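Local structure of tail fiber protein (Pseudomonas aeruginosa, 6CL6) at the interface of chains A and B. The protein serves as the receptor-binding tail fibre of the R2 pyocin, a contractile injection system, and probably recognises the surface of target bacteria. Residues are numbered along the deposited sequence; one frame, centred on the assembly and turned at random. Chains: chain A/B, Tail fiber protein.

Contact 1: the interface of chains A and B. Residues chain A 23, 28, 33; chain B 23, 28, 32-33.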
# COMPACT_ATOMS: atom_id res chain seq x y z
N LEU A 23 -6.86 -68.97 69.77
CA LEU A 23 -8.11 -68.42 69.24
C LEU A 23 -8.41 -69.09 67.91
O LEU A 23 -7.78 -68.79 66.90
CB LEU A 23 -8.02 -66.89 69.09
CG LEU A 23 -8.09 -66.01 70.32
CD1 LEU A 23 -8.23 -64.52 69.94
CD2 LEU A 23 -9.23 -66.39 71.25
N LEU A 28 -12.61 -60.98 66.18
CA LEU A 28 -12.39 -60.09 67.31
C LEU A 28 -13.27 -58.85 67.23
O LEU A 28 -13.46 -58.29 66.17
CB LEU A 28 -10.92 -59.67 67.33
CG LEU A 28 -9.89 -60.73 67.65
CD1 LEU A 28 -8.52 -60.29 67.22
CD2 LEU A 28 -9.95 -60.98 69.14
N LEU A 33 -8.51 -54.36 68.92
CA LEU A 33 -7.42 -54.09 67.99
C LEU A 33 -6.62 -52.84 68.40
O LEU A 33 -7.19 -51.87 68.87
CB LEU A 33 -7.95 -53.86 66.58
CG LEU A 33 -8.70 -54.97 65.86
CD1 LEU A 33 -8.99 -54.49 64.44
CD2 LEU A 33 -7.88 -56.22 65.86
N LEU B 23 -3.04 -62.96 75.73
CA LEU B 23 -2.33 -63.49 74.56
C LEU B 23 -0.92 -62.95 74.60
O LEU B 23 -0.66 -61.80 74.23
CB LEU B 23 -3.04 -63.10 73.26
CG LEU B 23 -4.44 -63.65 73.00
CD1 LEU B 23 -4.77 -63.42 71.52
CD2 LEU B 23 -4.60 -65.12 73.35
N LEU B 28 -2.00 -64.06 65.40
CA LEU B 28 -3.36 -64.47 65.11
C LEU B 28 -3.53 -64.90 63.66
O LEU B 28 -2.99 -64.28 62.75
CB LEU B 28 -4.33 -63.31 65.38
CG LEU B 28 -4.49 -62.86 66.84
CD1 LEU B 28 -4.88 -61.39 66.90
CD2 LEU B 28 -5.53 -63.74 67.50
N ARG B 32 -9.30 -64.16 62.23
CA ARG B 32 -9.80 -63.58 63.47
C ARG B 32 -9.97 -62.06 63.39
O ARG B 32 -10.52 -61.48 64.31
CB ARG B 32 -8.85 -63.91 64.63
CG ARG B 32 -8.56 -65.42 64.87
CD ARG B 32 -9.77 -66.16 65.38
NE ARG B 32 -10.69 -66.58 64.32
CZ ARG B 32 -10.50 -67.63 63.52
NH1 ARG B 32 -9.41 -68.39 63.65
NH2 ARG B 32 -11.38 -67.92 62.58
N LEU B 33 -9.51 -61.43 62.33
CA LEU B 33 -9.55 -59.98 62.21
C LEU B 33 -10.85 -59.51 61.56
O LEU B 33 -11.39 -60.17 60.67
CB LEU B 33 -8.41 -59.47 61.36
CG LEU B 33 -6.97 -59.65 61.88
CD1 LEU B 33 -5.98 -59.19 60.82
CD2 LEU B 33 -6.83 -58.87 63.16
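A:Leu28 and B:Leu28 meet because each places CG anti to its own carbonyl carbon, with chi1 at -69° in A and -67° in B. Their side chains reach toward each other tip to tip, and A:Leu28 CD1 stands 3.8 Å from B:Leu28 CD1. The other methyl of B:Leu28, CD2, is 3.7 Å from A:Leu23 CD1. A:Leu23 CD1 also touches B:Leu23 CD1 at 4.0 Å, where the two side chains cross at about a right angle. A:Leu33 and B:Leu33 make a further like-with-like pair through their CD2 methyls, 3.9 Å apart. A polar link lies beside the leucines. The backbone N of A:Leu28 donates to the carbonyl O of B:Arg32 over 2.8 Å, nearly straight at 168°. The donor lies somewhat tilted from the carbonyl plane. This bond ties chain A to the end of the 3-10 helix 30-32 of chain B. The B:Arg32 side chain bends past the backbone of A:Leu23, and B:Arg32 CD packs 3.6 Å from A:Leu23 O. Leucine methyls and a backbone hydrogen bond thus join the chains. The patch probably helps hold the three chains together near the N-terminal end of this fragment.

Contact 2: the interface of chains A and B. Residues chain A 228, 231; chain B 228, 231, 235, 238.
The indole nitrogen NE1 of A:Trp228 meets carbon across the contact, with B:Pro235 CD 3.7 Å away. The same CD lies over one face of the indole in a CH-pi contact. B:Pro235 CD is 3.6 Å from the centroid of the five-membered ring of A:Trp228 and 3.8 Å from that of the six-membered ring. The proline therefore sits above the seam of the two rings, and its side chain stands at about a right angle to that of the tryptophan. A:Trp228 holds CG opposite its backbone N (chi1 171°), which carries the indole from the 3-10 helix 228-230 toward chain B. The far rim of the six-membered ring then makes several contacts. A:Trp228 CH2 comes to the edge of the B:Phe238 ring, in its plane, 3.7 Å from B:Phe238 CE2. A:Trp228 CZ3 meets B:Trp228 CZ3 at 4.0 Å. On the side nearer the backbone, A:Trp228 CE3 packs 3.9 Å from B:Leu231 CD2. B:Leu231 CD2 also touches A:Leu231 CD2 at 4.1 Å. One large aromatic group is thus held by a proline on its face and by aromatic and leucine carbons along its rim. The packing probably fixes the chains against each other in a slender stretch of the fibre.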
# COMPACT_ATOMS: atom_id res chain seq x y z
N TRP A 228 6.64 5.92 -11.08
CA TRP A 228 5.77 6.74 -11.92
C TRP A 228 4.82 5.93 -12.79
O TRP A 228 3.60 6.14 -12.76
CB TRP A 228 6.67 7.64 -12.78
CG TRP A 228 5.97 8.38 -13.84
CD1 TRP A 228 5.90 8.04 -15.17
CD2 TRP A 228 5.24 9.60 -13.70
NE1 TRP A 228 5.16 8.98 -15.85
CE2 TRP A 228 4.75 9.95 -14.97
CE3 TRP A 228 4.95 10.43 -12.62
CZ2 TRP A 228 3.99 11.10 -15.19
CZ3 TRP A 228 4.19 11.57 -12.84
CH2 TRP A 228 3.73 11.90 -14.12
N LEU A 231 1.87 4.42 -11.00
CA LEU A 231 0.91 5.31 -10.35
C LEU A 231 -0.35 5.45 -11.18
O LEU A 231 -0.29 6.01 -12.28
CB LEU A 231 1.55 6.67 -10.12
CG LEU A 231 0.69 7.69 -9.38
CD1 LEU A 231 0.45 7.23 -7.94
CD2 LEU A 231 1.29 9.07 -9.40
N TRP B 228 5.66 13.62 -3.99
CA TRP B 228 6.13 13.87 -5.35
C TRP B 228 7.64 13.70 -5.48
O TRP B 228 8.13 12.96 -6.34
CB TRP B 228 5.70 15.28 -5.77
CG TRP B 228 6.26 15.68 -7.10
CD1 TRP B 228 7.38 16.42 -7.32
CD2 TRP B 228 5.73 15.37 -8.40
NE1 TRP B 228 7.59 16.58 -8.67
CE2 TRP B 228 6.58 15.95 -9.35
CE3 TRP B 228 4.61 14.65 -8.84
CZ2 TRP B 228 6.34 15.85 -10.72
CZ3 TRP B 228 4.37 14.54 -10.19
CH2 TRP B 228 5.24 15.14 -11.13
N LEU B 231 8.95 10.09 -5.51
CA LEU B 231 8.47 9.15 -6.53
C LEU B 231 9.52 8.94 -7.60
O LEU B 231 9.89 9.89 -8.29
CB LEU B 231 7.17 9.71 -7.14
CG LEU B 231 6.53 8.86 -8.23
CD1 LEU B 231 6.07 7.51 -7.69
CD2 LEU B 231 5.34 9.60 -8.85
N PRO B 235 9.28 11.67 -15.38
CA PRO B 235 9.90 12.23 -16.61
C PRO B 235 10.35 13.67 -16.41
O PRO B 235 9.79 14.42 -15.60
CB PRO B 235 8.77 12.15 -17.63
CG PRO B 235 7.53 12.27 -16.83
CD PRO B 235 7.82 11.57 -15.50
N PHE B 238 6.83 16.91 -19.63
CA PHE B 238 5.48 16.37 -19.61
C PHE B 238 4.73 16.85 -20.84
O PHE B 238 4.92 17.99 -21.28
CB PHE B 238 4.75 16.81 -18.33
CG PHE B 238 5.44 16.40 -17.06
CD1 PHE B 238 6.56 17.08 -16.61
CD2 PHE B 238 5.01 15.29 -16.35
CE1 PHE B 238 7.21 16.69 -15.46
CE2 PHE B 238 5.67 14.90 -15.20
CZ PHE B 238 6.77 15.59 -14.76

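Contact 3: the interface of chains A and B. Residues chain A 38, 40; chain B 81-82.
A:Leu40, extended in a loop just past the 3-10 helix 35-38, faces the turn of chain B where B:Asp81 is extended and B:Gln82 has helix-like backbone angles. A:Leu40 touches this turn with one branch. The CD2 methyl of A:Leu40 is 3.4 Å from the backbone N of B:Gln82. A:Leu40 CD2 also packs 3.6 Å from B:Asp81 CA. The methyl thus rests against the peptide that joins the two residues. The other branch, CD1, stays on its own side of the contact. A:Leu40 CD1 lies 3.7 Å above the centre of the A:Arg38 guanidinium plane. The leucine therefore supports the arginine with one methyl and meets chain B with the other. B:Gln82 has its CG between the backbone N and the carbonyl carbon (chi1 70°), and its chain bends again at chi2. This turns the amide toward A:Arg38. NH2 of A:Arg38 stands 3.6 Å from the amide oxygen OE1 of B:Gln82, too long to count as a hydrogen bond. The guanidinium and amide planes are 46° apart, so the groups meet at a slant and are not stacked. A weak electrostatic attraction may still act between them. In the fold, the end of the 3-10 helix 35-38 of chain A and the segment after it pass against the loop between strands 72-79 and 85-92 of chain B.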
# COMPACT_ATOMS: atom_id res chain seq x y z
N ARG A 38 -7.85 -50.02 63.37
CA ARG A 38 -9.24 -49.60 63.23
C ARG A 38 -9.35 -48.34 62.36
O ARG A 38 -10.43 -47.81 62.20
CB ARG A 38 -9.84 -49.35 64.61
CG ARG A 38 -9.74 -50.53 65.58
CD ARG A 38 -10.12 -50.13 66.99
NE ARG A 38 -11.47 -49.62 67.06
CZ ARG A 38 -11.99 -49.01 68.13
NH1 ARG A 38 -11.26 -48.86 69.22
NH2 ARG A 38 -13.26 -48.57 68.10
N LEU A 40 -7.93 -45.55 63.31
CA LEU A 40 -7.86 -44.43 64.25
C LEU A 40 -6.44 -43.88 64.31
O LEU A 40 -5.49 -44.61 64.60
CB LEU A 40 -8.31 -44.88 65.64
CG LEU A 40 -9.79 -45.30 65.72
CD1 LEU A 40 -10.04 -45.90 67.13
CD2 LEU A 40 -10.67 -44.18 65.45
N ASP B 81 -12.13 -40.28 66.98
CA ASP B 81 -12.66 -41.65 66.97
C ASP B 81 -13.34 -41.86 65.61
O ASP B 81 -13.34 -40.96 64.75
CB ASP B 81 -13.62 -41.92 68.14
CG ASP B 81 -14.86 -41.05 68.15
OD1 ASP B 81 -15.31 -40.59 67.09
OD2 ASP B 81 -15.42 -40.85 69.27
N GLN B 82 -13.92 -43.07 65.43
CA GLN B 82 -14.40 -43.45 64.11
C GLN B 82 -15.65 -42.71 63.69
O GLN B 82 -16.05 -42.81 62.52
CB GLN B 82 -14.65 -44.96 64.04
CG GLN B 82 -15.81 -45.48 64.83
CD GLN B 82 -15.49 -45.68 66.31
OE1 GLN B 82 -14.35 -45.46 66.77
NE2 GLN B 82 -16.49 -46.11 67.06

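The contacts are spread along the length of the fibre. Contact 1 and contact 3 are neighbours, with the centres of their C-alpha atoms about 18 Å apart. Contact 2 lies about 108 Å from contact 1 and about 96 Å from contact 3. No residue is shared. Chain A passes from contact 1 into the 3-10 helix 35-38, and contact 3 begins at the end of that helix, so these two probably belong to one continuous stretch of the interface. Contact 2 ties the chains again much farther along. With three copies in the assembly, such repeated ties probably keep the long trimer in register.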